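Local coordinates for protein probable molybdenum cofactor guanylyltransferase (Aquifex aeolicus, PDB 2E8B) that probably transfers a GMP moiety from GTP to the molybdenum-molybdopterin cofactor, giving molybdenum-molybdopterin guanine dinucleotide in a magnesium-dependent reaction, at residues 23-28 / 34-39; 49-52 / 56-59; 60-65 / 80-85; 77-80 / 85-88; 150-155 / 164-169. All coordinates share one frame; numbering follows the deposited sequence.

The chain first passes through strand 16-22. Contact 1 then closes the short loop into helix 32-51, laying loop 23-28 on the first turns of that helix. Contact 2 follows at the far end of the same helix, where it turns back into strand 56-61. Contact 3 opens directly after contact 2, at the end of that strand, and closes a longer loop that holds strand 74-76. Contact 4 starts within this loop, overlaps contact 3 at Glu80 and Ile85, and ends further along helix 84-94. Lys62 salt-bridges Asp77 and so joins the two. Contact 5 ties helix 146-154 to helix 160-167, and Ile153 there packs on Ile85.

Contact 1: 23-28 / 34-39; sequences GKSKRF and LYEIKG
Loop 23-28 belongs to the glycine-rich signature segment of MobA proteins, and it is fastened to the first turns of helix 32-51 by Arg27 on Tyr35 and Ser25 beside Glu36. The main interaction is a cation-pi contact. Arg27 CZ lies 3.9 Å from the centroid of the Tyr35 ring, 16° off the ring normal. The two planes are not parallel but 41° apart. The guanidinium therefore tips one corner closer to the ring, and Arg27 NH2 is 3.2 Å from Tyr35 CE2. NE stands over the same face, nearer CD2. Arg27 gets there by bending at chi2 (79°), which turns its outer half along the ring. Tyr35 OH is near NH2, but the angle is too poor for a hydrogen bond. With a leucine in place of Tyr35 the aromatic face is gone, and the guanidinium would probably be left without its pi partner and freer to swing. On the other side of the contact Ser25 OG is 3.1 Å from Glu36 OE2. A water donates to Arg27 O at 2.9 Å and, weakly, to Glu36 OE2. The Glu36 side chain also comes close to Lys32, a predicted GTP-binding residue. The contact is thus mostly polar and electrostatic, lies at the surface, and has no apolar core.

Contact 2: 49-52 / 56-59; sequences TAKS and EVYI
Lys51 sets CG anti to its carbonyl carbon (chi1 -82°) and bends at each of the next three torsions, which curls the chain round the CG2 methyl of Val57. Val57 in turn has CG1 anti to the backbone N (chi1 -178°), leaving CG2 beside that N and facing the lysine. Lys51 CE meets Val57 CG2 at 3.4 Å, a close carbon-carbon approach. Lys51 CG touches the same methyl at 3.7 Å. The other branch goes to Ala50, whose CB is 3.8 Å from Val57 CG1. CG1 thus meets Ala50, while CG2 touches both Ala50 and Lys51. The contact packs the C-terminal end of the helix on the second strand of the beta-alpha-beta unit made by strand 16-22, helix 32-51 and strand 56-61. Val57 also packs on Val19 of strand 16-22 and on Tyr47 of the helix. The curl carries Lys51 NZ to Phe54 O, a hydrogen bond in the connecting turn. An alanine here removes the methylenes and the ammonium group, and would probably leave Val57 CG2 less covered on the lysine side and Phe54 O without this donor.

Contact 3: 60-65 / 80-85; sequences VAKDRE and EESASI
This is a surface contact made by one long side chain: Lys62, just past the end of strand 56-61, reaches across to Glu81 and Ser82 in the loop that leads into helix 84-94. Its chain is extended as far as CE and then bends at chi4 (-64°), which turns NZ toward the backbone of the loop. NZ donates a hydrogen bond to Glu81 O at 2.7 Å. The approach is not on a lone pair, since NZ stands 45° out of the carbonyl plane. CE lies against the chain nearby, 3.7 Å from Ser82 CA and 3.9 Å from Ser82 CB. The loops that follow the parallel strands of this GT-A type domain meet here. NZ also forms a salt bridge with OD2 of Asp77, a predicted GTP-binding residue, and a hydrogen bond to Phe79 O. Several acceptors are gathered round one ammonium group, which is likely to hold the loop in place. Lys62 CD packs on Gly23 CA of the loop after strand 16-22, at 3.7 Å. A water extends the link to the start of the helix. It accepts from Lys62 NZ at 3.2 Å and donates to the carbonyl O of Ala83, the N-cap residue, at 3.0 Å.

Contact 4: 77-80 / 85-88; sequences DEFE and IIGL
Loop 77-80 runs past helix segment 85-88 with Asp77 CA 6.6 Å from Gly87 CA and Phe79 CA 7.5 Å from Ile86 CA. Gly87 brings no side chain to the contact. The gap is bridged mainly by Ile86, whose CG2 methyl sits against the Asp77 carboxylate and the Phe79 ring where these two adjoin. That methyl is placed anti to the backbone N, the other branch taking chi1 of -70°. Ile86 CG2 comes to 3.4 Å from Phe79 CD1, meeting the ring obliquely. It also lies 3.5 Å from Asp77 OD1 and 3.7 Å from Asp77 OD2, so it rests against both carboxylate oxygens. The end of the isoleucine chain reaches further along the loop, where Ile86 CD1 is 4.1 Å from Phe79 CB. The acidic group is held from several sides. OD1 accepts from Phe79 N at 3.0 Å, with an N-H...O angle of 148°, and is met nearly head-on to its C-O bond. The same oxygen lies in the plane of the Phe79 ring, at its edge. OD2 is salt-bridged by Lys62 NZ. These bonds are likely to fix the rotation of the carboxylate, while Ile86 backs it from the helix side. The bond from Phe79 N to Asp77 OD1 makes an Asx turn. It stands just after strand 74-76, where Asp77 is predicted to bind GTP.

Contact 5: 150-155 / 164-169; sequences EERIKK and LKDVGY
Arg152 reaches from helix 146-154 toward Asp166 on helix 160-167, and its CB already points that way. CG leaves anti to the carbonyl carbon and the chain runs on extended to CD, which passes 3.9 Å from Asp166 OD2. The side chain also touches Ala162 and Leu163 of the second helix. After a bend at chi3 (73°) NE steps away from the acid, and NH1 comes back to it. CZ is 4.0 Å from Asp166 OD2. NH1 is the atom that binds, 2.9 Å from Asp166 OD2 in a salt bridge. Its hydrogen bond is weak, because the N-H...O angle is 128°. The oxygen sits at the edge of the guanidinium, near its plane, but the carboxylate plane is turned 78° from it. The grip is therefore single and not the paired, coplanar kind. NH2 forms a salt bridge with Asp157 OD2, the stronger partner. OD2 of Asp166 has a second cation in Lys148. Glu151 OE2 lies 5.5 Å away from Asp166 OD2, and the repulsion between these like charges is probably eased by the cations around them. Glu151 also takes a weak salt bridge from Lys155, one turn on. Away from the annotated sites, this is a surface tie between two helices. Ile153 packs on Ile85 and Tyr89 of helix 84-94, and Leu164 packs on Val126 of strand 126-130.

Contact 1: 23-28 / 34-39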
# COMPACT_ATOMS: atom_id res chain seq x y z
N GLY A 23 -8.42 4.28 -8.14
CA GLY A 23 -8.98 5.02 -9.24
C GLY A 23 -10.19 5.81 -8.79
O GLY A 23 -10.13 6.55 -7.81
N LYS A 24 -11.30 5.64 -9.51
CA LYS A 24 -12.53 6.34 -9.17
C LYS A 24 -13.13 5.70 -7.92
O LYS A 24 -12.90 4.52 -7.64
CB LYS A 24 -13.51 6.26 -10.33
CG LYS A 24 -13.02 6.95 -11.60
CD LYS A 24 -14.03 6.85 -12.74
CE LYS A 24 -14.22 5.41 -13.19
NZ LYS A 24 -15.20 5.29 -14.31
N SER A 25 -13.88 6.48 -7.16
CA SER A 25 -14.51 5.99 -5.94
C SER A 25 -15.34 4.75 -6.23
O SER A 25 -16.01 4.67 -7.26
CB SER A 25 -15.40 7.08 -5.34
OG SER A 25 -14.69 8.30 -5.20
N LYS A 26 -15.29 3.78 -5.32
CA LYS A 26 -16.05 2.55 -5.48
C LYS A 26 -17.11 2.44 -4.40
O LYS A 26 -17.82 1.44 -4.31
CB LYS A 26 -15.12 1.33 -5.41
CG LYS A 26 -14.44 1.16 -4.07
CD LYS A 26 -13.78 -0.20 -3.95
CE LYS A 26 -13.19 -0.40 -2.56
NZ LYS A 26 -12.67 -1.78 -2.39
N ARG A 27 -17.21 3.47 -3.56
CA ARG A 27 -18.20 3.50 -2.48
C ARG A 27 -19.43 4.23 -3.00
O ARG A 27 -19.32 5.33 -3.54
CB ARG A 27 -17.64 4.24 -1.27
CG ARG A 27 -18.65 4.45 -0.16
CD ARG A 27 -18.85 3.19 0.67
NE ARG A 27 -19.82 3.39 1.75
CZ ARG A 27 -19.89 2.62 2.83
NH1 ARG A 27 -19.05 1.60 2.98
NH2 ARG A 27 -20.80 2.86 3.76
N PHE A 28 -20.61 3.62 -2.84
CA PHE A 28 -21.83 4.24 -3.32
C PHE A 28 -22.96 4.30 -2.28
O PHE A 28 -22.88 3.67 -1.23
CB PHE A 28 -22.30 3.51 -4.58
CG PHE A 28 -21.45 3.79 -5.79
CD1 PHE A 28 -21.66 4.95 -6.54
CD2 PHE A 28 -20.42 2.93 -6.15
CE1 PHE A 28 -20.84 5.25 -7.63
CE2 PHE A 28 -19.60 3.22 -7.24
CZ PHE A 28 -19.81 4.38 -7.98
N LEU A 34 -19.81 11.46 2.43
CA LEU A 34 -19.18 11.47 3.75
C LEU A 34 -17.91 10.63 3.74
O LEU A 34 -16.89 11.02 4.32
CB LEU A 34 -20.12 10.91 4.82
CG LEU A 34 -21.01 11.85 5.63
CD1 LEU A 34 -21.82 11.02 6.62
CD2 LEU A 34 -20.15 12.87 6.37
N TYR A 35 -17.97 9.49 3.07
CA TYR A 35 -16.82 8.60 3.00
C TYR A 35 -15.73 9.12 2.08
O TYR A 35 -14.54 8.96 2.35
CB TYR A 35 -17.28 7.20 2.56
CG TYR A 35 -18.08 6.49 3.62
CD1 TYR A 35 -17.45 5.85 4.69
CD2 TYR A 35 -19.47 6.49 3.59
CE1 TYR A 35 -18.18 5.24 5.71
CE2 TYR A 35 -20.22 5.88 4.60
CZ TYR A 35 -19.57 5.26 5.65
OH TYR A 35 -20.31 4.67 6.65
N GLU A 36 -16.13 9.78 0.99
CA GLU A 36 -15.16 10.32 0.05
C GLU A 36 -14.40 11.48 0.66
O GLU A 36 -13.19 11.61 0.47
CB GLU A 36 -15.87 10.76 -1.23
CG GLU A 36 -16.63 9.63 -1.90
CD GLU A 36 -17.44 10.09 -3.09
OE1 GLU A 36 -18.16 11.10 -2.96
OE2 GLU A 36 -17.37 9.43 -4.15
N ILE A 37 -15.10 12.33 1.41
CA ILE A 37 -14.47 13.48 2.04
C ILE A 37 -13.56 13.02 3.17
O ILE A 37 -12.42 13.47 3.29
CB ILE A 37 -15.53 14.46 2.57
CG1 ILE A 37 -16.33 15.01 1.39
CG2 ILE A 37 -14.86 15.59 3.35
CD1 ILE A 37 -15.49 15.63 0.29
N LYS A 38 -14.07 12.12 4.01
CA LYS A 38 -13.29 11.58 5.12
C LYS A 38 -12.08 10.85 4.54
O LYS A 38 -10.99 10.89 5.11
CB LYS A 38 -14.16 10.62 5.93
CG LYS A 38 -13.48 9.99 7.15
CD LYS A 38 -13.16 11.02 8.23
CE LYS A 38 -11.87 11.76 7.93
NZ LYS A 38 -10.73 10.83 7.80
N GLY A 39 -12.30 10.20 3.39
CA GLY A 39 -11.24 9.46 2.73
C GLY A 39 -10.02 10.28 2.35
O GLY A 39 -8.91 9.76 2.28
O HOH W 1 -18.74 6.82 -6.00

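Contact 2: 49-52 / 56-59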
# COMPACT_ATOMS: atom_id res chain seq x y z
N THR A 49 2.22 9.48 7.74
CA THR A 49 2.77 8.39 8.52
C THR A 49 3.93 7.75 7.75
O THR A 49 4.99 7.49 8.30
CB THR A 49 1.71 7.31 8.80
OG1 THR A 49 0.68 7.87 9.64
CG2 THR A 49 2.33 6.11 9.50
N ALA A 50 3.72 7.53 6.46
CA ALA A 50 4.76 6.93 5.62
C ALA A 50 6.00 7.81 5.59
O ALA A 50 7.13 7.33 5.72
CB ALA A 50 4.23 6.72 4.21
N LYS A 51 5.81 9.12 5.42
CA LYS A 51 6.94 10.04 5.36
C LYS A 51 7.74 10.05 6.66
O LYS A 51 8.91 10.43 6.64
CB LYS A 51 6.46 11.46 5.04
CG LYS A 51 6.25 11.71 3.55
CD LYS A 51 7.50 12.23 2.83
CE LYS A 51 8.66 11.23 2.77
NZ LYS A 51 9.60 11.35 3.92
N SER A 52 7.13 9.66 7.77
CA SER A 52 7.84 9.65 9.04
C SER A 52 8.76 8.44 9.13
O SER A 52 9.64 8.38 9.99
CB SER A 52 6.86 9.64 10.23
OG SER A 52 6.20 8.39 10.40
N GLU A 56 11.61 8.35 0.84
CA GLU A 56 10.78 8.72 -0.30
C GLU A 56 9.43 8.02 -0.25
O GLU A 56 9.34 6.82 0.02
CB GLU A 56 11.49 8.37 -1.61
CG GLU A 56 12.87 9.01 -1.75
CD GLU A 56 13.45 8.86 -3.13
OE1 GLU A 56 13.53 7.71 -3.62
OE2 GLU A 56 13.84 9.88 -3.73
N VAL A 57 8.38 8.79 -0.50
CA VAL A 57 7.01 8.27 -0.50
C VAL A 57 6.30 8.77 -1.74
O VAL A 57 6.31 9.96 -2.04
CB VAL A 57 6.23 8.76 0.74
CG1 VAL A 57 4.84 8.15 0.74
CG2 VAL A 57 6.97 8.38 2.01
N TYR A 58 5.67 7.85 -2.47
CA TYR A 58 4.95 8.22 -3.68
C TYR A 58 3.49 7.81 -3.55
O TYR A 58 3.16 6.86 -2.84
CB TYR A 58 5.53 7.52 -4.91
CG TYR A 58 7.01 7.76 -5.12
CD1 TYR A 58 7.96 6.93 -4.53
CD2 TYR A 58 7.45 8.83 -5.89
CE1 TYR A 58 9.32 7.16 -4.70
CE2 TYR A 58 8.81 9.07 -6.07
CZ TYR A 58 9.74 8.23 -5.47
OH TYR A 58 11.09 8.46 -5.63
N ILE A 59 2.63 8.55 -4.24
CA ILE A 59 1.21 8.24 -4.25
C ILE A 59 0.92 7.62 -5.60
O ILE A 59 1.28 8.18 -6.64
CB ILE A 59 0.36 9.52 -4.11
CG1 ILE A 59 0.68 10.24 -2.81
CG2 ILE A 59 -1.12 9.16 -4.21
CD1 ILE A 59 0.28 9.49 -1.55

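Contact 3: 60-65 / 80-85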
# COMPACT_ATOMS: atom_id res chain seq x y z
N VAL A 60 0.30 6.44 -5.60
CA VAL A 60 -0.04 5.79 -6.86
C VAL A 60 -1.50 6.11 -7.12
O VAL A 60 -2.38 5.74 -6.33
CB VAL A 60 0.14 4.27 -6.77
CG1 VAL A 60 -0.36 3.62 -8.06
CG2 VAL A 60 1.61 3.93 -6.54
N ALA A 61 -1.78 6.82 -8.21
CA ALA A 61 -3.15 7.19 -8.54
C ALA A 61 -3.34 7.33 -10.05
O ALA A 61 -2.37 7.50 -10.79
CB ALA A 61 -3.51 8.50 -7.86
N LYS A 62 -4.59 7.26 -10.49
CA LYS A 62 -4.91 7.39 -11.92
C LYS A 62 -5.08 8.85 -12.34
O LYS A 62 -5.08 9.16 -13.53
CB LYS A 62 -6.21 6.63 -12.25
CG LYS A 62 -6.18 5.13 -11.98
CD LYS A 62 -7.43 4.46 -12.51
CE LYS A 62 -7.47 2.98 -12.18
NZ LYS A 62 -6.36 2.23 -12.85
N ASP A 63 -5.22 9.74 -11.36
CA ASP A 63 -5.40 11.16 -11.64
C ASP A 63 -4.49 11.99 -10.74
O ASP A 63 -4.67 12.04 -9.52
CB ASP A 63 -6.86 11.54 -11.39
CG ASP A 63 -7.21 12.90 -11.96
OD1 ASP A 63 -6.45 13.86 -11.73
OD2 ASP A 63 -8.25 13.02 -12.63
N ARG A 64 -3.50 12.66 -11.34
CA ARG A 64 -2.56 13.47 -10.58
C ARG A 64 -3.19 14.69 -9.89
O ARG A 64 -2.95 14.93 -8.71
CB ARG A 64 -1.41 13.92 -11.48
CG ARG A 64 -0.36 14.76 -10.77
CD ARG A 64 0.90 14.95 -11.60
NE ARG A 64 1.73 13.74 -11.64
CZ ARG A 64 1.89 12.97 -12.72
NH1 ARG A 64 1.28 13.28 -13.85
NH2 ARG A 64 2.66 11.90 -12.66
N GLU A 65 -4.00 15.45 -10.62
CA GLU A 65 -4.62 16.64 -10.02
C GLU A 65 -5.57 16.30 -8.88
O GLU A 65 -5.78 17.11 -7.97
CB GLU A 65 -5.35 17.45 -11.09
CG GLU A 65 -4.42 18.32 -11.92
CD GLU A 65 -3.65 19.32 -11.07
OE1 GLU A 65 -4.30 20.11 -10.36
OE2 GLU A 65 -2.40 19.30 -11.11
N GLU A 80 -7.07 1.85 -17.24
CA GLU A 80 -8.45 2.29 -17.08
C GLU A 80 -9.11 1.50 -15.95
O GLU A 80 -9.84 2.06 -15.13
CB GLU A 80 -9.23 2.05 -18.38
CG GLU A 80 -8.69 2.80 -19.59
CD GLU A 80 -8.83 4.30 -19.47
OE1 GLU A 80 -9.97 4.78 -19.28
OE2 GLU A 80 -7.80 5.01 -19.57
N GLU A 81 -8.85 0.20 -15.90
CA GLU A 81 -9.41 -0.65 -14.87
C GLU A 81 -8.84 -0.32 -13.50
O GLU A 81 -7.65 -0.06 -13.36
CB GLU A 81 -9.13 -2.12 -15.17
CG GLU A 81 -10.01 -2.74 -16.24
CD GLU A 81 -9.62 -4.17 -16.52
OE1 GLU A 81 -8.48 -4.38 -16.98
OE2 GLU A 81 -10.44 -5.08 -16.27
N SER A 82 -9.70 -0.36 -12.49
CA SER A 82 -9.28 -0.07 -11.13
C SER A 82 -9.19 -1.37 -10.33
O SER A 82 -10.20 -1.91 -9.87
CB SER A 82 -10.28 0.88 -10.46
OG SER A 82 -9.91 1.14 -9.12
N ALA A 83 -7.97 -1.88 -10.18
CA ALA A 83 -7.72 -3.11 -9.45
C ALA A 83 -6.47 -2.93 -8.61
O ALA A 83 -5.50 -2.30 -9.05
CB ALA A 83 -7.56 -4.28 -10.42
N SER A 84 -6.48 -3.48 -7.40
CA SER A 84 -5.33 -3.35 -6.52
C SER A 84 -4.05 -3.90 -7.13
O SER A 84 -2.97 -3.34 -6.93
CB SER A 84 -5.61 -4.05 -5.19
OG SER A 84 -6.69 -3.42 -4.52
N ILE A 85 -4.17 -4.99 -7.88
CA ILE A 85 -2.99 -5.60 -8.49
C ILE A 85 -2.35 -4.66 -9.50
O ILE A 85 -1.15 -4.71 -9.73
CB ILE A 85 -3.33 -6.97 -9.15
CG1 ILE A 85 -2.04 -7.72 -9.49
CG2 ILE A 85 -4.17 -6.77 -10.39
CD1 ILE A 85 -2.26 -9.14 -9.98
O HOH W 2 -5.74 0.42 -10.27

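Contact 4: 77-80 / 85-88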
# COMPACT_ATOMS: atom_id res chain seq x y z
N ASP A 77 -0.92 5.72 -12.55
CA ASP A 77 -1.48 4.42 -12.88
C ASP A 77 -2.21 4.75 -14.18
O ASP A 77 -3.25 5.41 -14.17
CB ASP A 77 -2.47 4.00 -11.78
CG ASP A 77 -3.33 2.82 -12.17
OD1 ASP A 77 -3.34 2.43 -13.36
OD2 ASP A 77 -4.03 2.29 -11.28
N GLU A 78 -1.66 4.29 -15.30
CA GLU A 78 -2.21 4.59 -16.62
C GLU A 78 -3.32 3.66 -17.12
O GLU A 78 -3.85 3.86 -18.21
CB GLU A 78 -1.07 4.63 -17.64
CG GLU A 78 0.12 5.46 -17.15
CD GLU A 78 1.30 5.44 -18.10
OE1 GLU A 78 1.26 6.17 -19.12
OE2 GLU A 78 2.27 4.69 -17.84
N PHE A 79 -3.66 2.66 -16.33
CA PHE A 79 -4.71 1.72 -16.72
C PHE A 79 -6.09 2.29 -16.45
O PHE A 79 -6.28 3.10 -15.54
CB PHE A 79 -4.55 0.41 -15.95
CG PHE A 79 -3.33 -0.37 -16.32
CD1 PHE A 79 -2.10 -0.07 -15.75
CD2 PHE A 79 -3.40 -1.39 -17.26
CE1 PHE A 79 -0.95 -0.78 -16.10
CE2 PHE A 79 -2.27 -2.11 -17.61
CZ PHE A 79 -1.04 -1.81 -17.03
N GLU A 80 -7.07 1.85 -17.24
CA GLU A 80 -8.45 2.29 -17.08
C GLU A 80 -9.11 1.50 -15.95
O GLU A 80 -9.84 2.06 -15.13
CB GLU A 80 -9.23 2.05 -18.38
CG GLU A 80 -8.69 2.80 -19.59
CD GLU A 80 -8.83 4.30 -19.47
OE1 GLU A 80 -9.97 4.78 -19.28
OE2 GLU A 80 -7.80 5.01 -19.57
N ILE A 85 -4.17 -4.99 -7.88
CA ILE A 85 -2.99 -5.60 -8.49
C ILE A 85 -2.35 -4.66 -9.50
O ILE A 85 -1.15 -4.71 -9.73
CB ILE A 85 -3.33 -6.97 -9.15
CG1 ILE A 85 -2.04 -7.72 -9.49
CG2 ILE A 85 -4.17 -6.77 -10.39
CD1 ILE A 85 -2.26 -9.14 -9.98
N ILE A 86 -3.16 -3.79 -10.10
CA ILE A 86 -2.65 -2.83 -11.08
C ILE A 86 -1.89 -1.72 -10.36
O ILE A 86 -0.91 -1.18 -10.88
CB ILE A 86 -3.79 -2.24 -11.93
CG1 ILE A 86 -4.32 -3.34 -12.86
CG2 ILE A 86 -3.30 -1.03 -12.72
CD1 ILE A 86 -5.45 -2.92 -13.78
N GLY A 87 -2.33 -1.37 -9.15
CA GLY A 87 -1.63 -0.35 -8.39
C GLY A 87 -0.28 -0.91 -7.95
O GLY A 87 0.73 -0.20 -7.91
N LEU A 88 -0.28 -2.20 -7.61
CA LEU A 88 0.93 -2.89 -7.18
C LEU A 88 1.92 -2.94 -8.34
O LEU A 88 3.10 -2.67 -8.17
CB LEU A 88 0.58 -4.31 -6.72
CG LEU A 88 1.71 -5.18 -6.15
CD1 LEU A 88 2.28 -4.50 -4.91
CD2 LEU A 88 1.17 -6.56 -5.80

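Contact 5: 150-155 / 164-169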
# COMPACT_ATOMS: atom_id res chain seq x y z
N GLU A 150 3.11 -9.09 -13.90
CA GLU A 150 2.77 -8.69 -15.26
C GLU A 150 2.17 -9.86 -16.02
O GLU A 150 1.23 -9.70 -16.80
CB GLU A 150 4.02 -8.19 -15.97
CG GLU A 150 3.72 -7.42 -17.23
CD GLU A 150 4.98 -6.99 -17.94
OE1 GLU A 150 5.77 -6.22 -17.36
OE2 GLU A 150 5.17 -7.43 -19.09
N GLU A 151 2.72 -11.05 -15.79
CA GLU A 151 2.25 -12.26 -16.44
C GLU A 151 0.80 -12.58 -16.07
O GLU A 151 -0.03 -12.86 -16.93
CB GLU A 151 3.15 -13.43 -16.05
CG GLU A 151 2.80 -14.76 -16.68
CD GLU A 151 3.77 -15.85 -16.28
OE1 GLU A 151 4.99 -15.65 -16.48
OE2 GLU A 151 3.33 -16.89 -15.76
N ARG A 152 0.50 -12.54 -14.77
CA ARG A 152 -0.85 -12.84 -14.31
C ARG A 152 -1.87 -11.78 -14.77
O ARG A 152 -2.97 -12.12 -15.18
CB ARG A 152 -0.87 -12.96 -12.79
CG ARG A 152 0.03 -14.08 -12.25
CD ARG A 152 -0.27 -14.37 -10.78
NE ARG A 152 -1.54 -15.08 -10.62
CZ ARG A 152 -1.69 -16.38 -10.80
NH1 ARG A 152 -0.65 -17.14 -11.13
NH2 ARG A 152 -2.88 -16.94 -10.64
N ILE A 153 -1.49 -10.51 -14.71
CA ILE A 153 -2.41 -9.45 -15.15
C ILE A 153 -2.67 -9.65 -16.64
O ILE A 153 -3.81 -9.57 -17.10
CB ILE A 153 -1.81 -8.05 -14.91
CG1 ILE A 153 -1.63 -7.81 -13.41
CG2 ILE A 153 -2.72 -6.98 -15.50
CD1 ILE A 153 -1.09 -6.44 -13.05
N LYS A 154 -1.61 -9.94 -17.39
CA LYS A 154 -1.73 -10.17 -18.82
C LYS A 154 -2.70 -11.32 -19.09
O LYS A 154 -3.49 -11.28 -20.04
CB LYS A 154 -0.35 -10.48 -19.41
CG LYS A 154 -0.30 -10.58 -20.93
CD LYS A 154 -0.82 -11.92 -21.42
CE LYS A 154 0.09 -13.06 -21.00
NZ LYS A 154 1.46 -12.88 -21.55
N LYS A 155 -2.65 -12.34 -18.24
CA LYS A 155 -3.52 -13.50 -18.40
C LYS A 155 -4.92 -13.25 -17.83
O LYS A 155 -5.78 -14.13 -17.86
CB LYS A 155 -2.90 -14.74 -17.75
CG LYS A 155 -1.67 -15.25 -18.49
CD LYS A 155 -1.06 -16.44 -17.77
CE LYS A 155 0.17 -16.97 -18.50
NZ LYS A 155 0.77 -18.12 -17.77
N LEU A 164 0.04 -14.02 -4.73
CA LEU A 164 0.83 -14.35 -3.55
C LEU A 164 1.03 -15.85 -3.36
O LEU A 164 2.10 -16.28 -2.94
CB LEU A 164 0.20 -13.71 -2.30
CG LEU A 164 0.31 -12.18 -2.26
CD1 LEU A 164 -0.30 -11.68 -0.95
CD2 LEU A 164 1.76 -11.74 -2.35
N LYS A 165 0.01 -16.65 -3.67
CA LYS A 165 0.17 -18.10 -3.54
C LYS A 165 1.18 -18.57 -4.59
O LYS A 165 1.97 -19.48 -4.34
CB LYS A 165 -1.17 -18.81 -3.77
CG LYS A 165 -2.11 -18.69 -2.59
CD LYS A 165 -3.31 -19.60 -2.76
CE LYS A 165 -4.02 -19.80 -1.43
NZ LYS A 165 -5.16 -20.75 -1.56
N ASP A 166 1.17 -17.92 -5.75
CA ASP A 166 2.08 -18.28 -6.83
C ASP A 166 3.53 -17.98 -6.47
O ASP A 166 4.38 -18.87 -6.47
CB ASP A 166 1.69 -17.50 -8.09
CG ASP A 166 2.46 -17.94 -9.32
OD1 ASP A 166 3.34 -18.82 -9.20
OD2 ASP A 166 2.20 -17.38 -10.41
N VAL A 167 3.81 -16.72 -6.12
CA VAL A 167 5.16 -16.30 -5.80
C VAL A 167 5.64 -16.64 -4.39
O VAL A 167 6.85 -16.69 -4.14
CB VAL A 167 5.32 -14.78 -6.01
CG1 VAL A 167 4.93 -14.41 -7.43
CG2 VAL A 167 4.46 -14.02 -5.01
N GLY A 168 4.69 -16.88 -3.49
CA GLY A 168 5.04 -17.20 -2.11
C GLY A 168 5.04 -15.92 -1.29
O GLY A 168 5.35 -14.84 -1.81
N TYR A 169 4.70 -16.02 -0.01
CA TYR A 169 4.68 -14.83 0.83
C TYR A 169 4.81 -15.18 2.30
O TYR A 169 4.55 -16.31 2.72
CB TYR A 169 3.40 -14.03 0.59
CG TYR A 169 2.13 -14.72 1.04
CD1 TYR A 169 1.50 -15.65 0.21
CD2 TYR A 169 1.55 -14.43 2.28
CE1 TYR A 169 0.31 -16.26 0.60
CE2 TYR A 169 0.36 -15.05 2.67
CZ TYR A 169 -0.25 -15.96 1.83
OH TYR A 169 -1.43 -16.55 2.20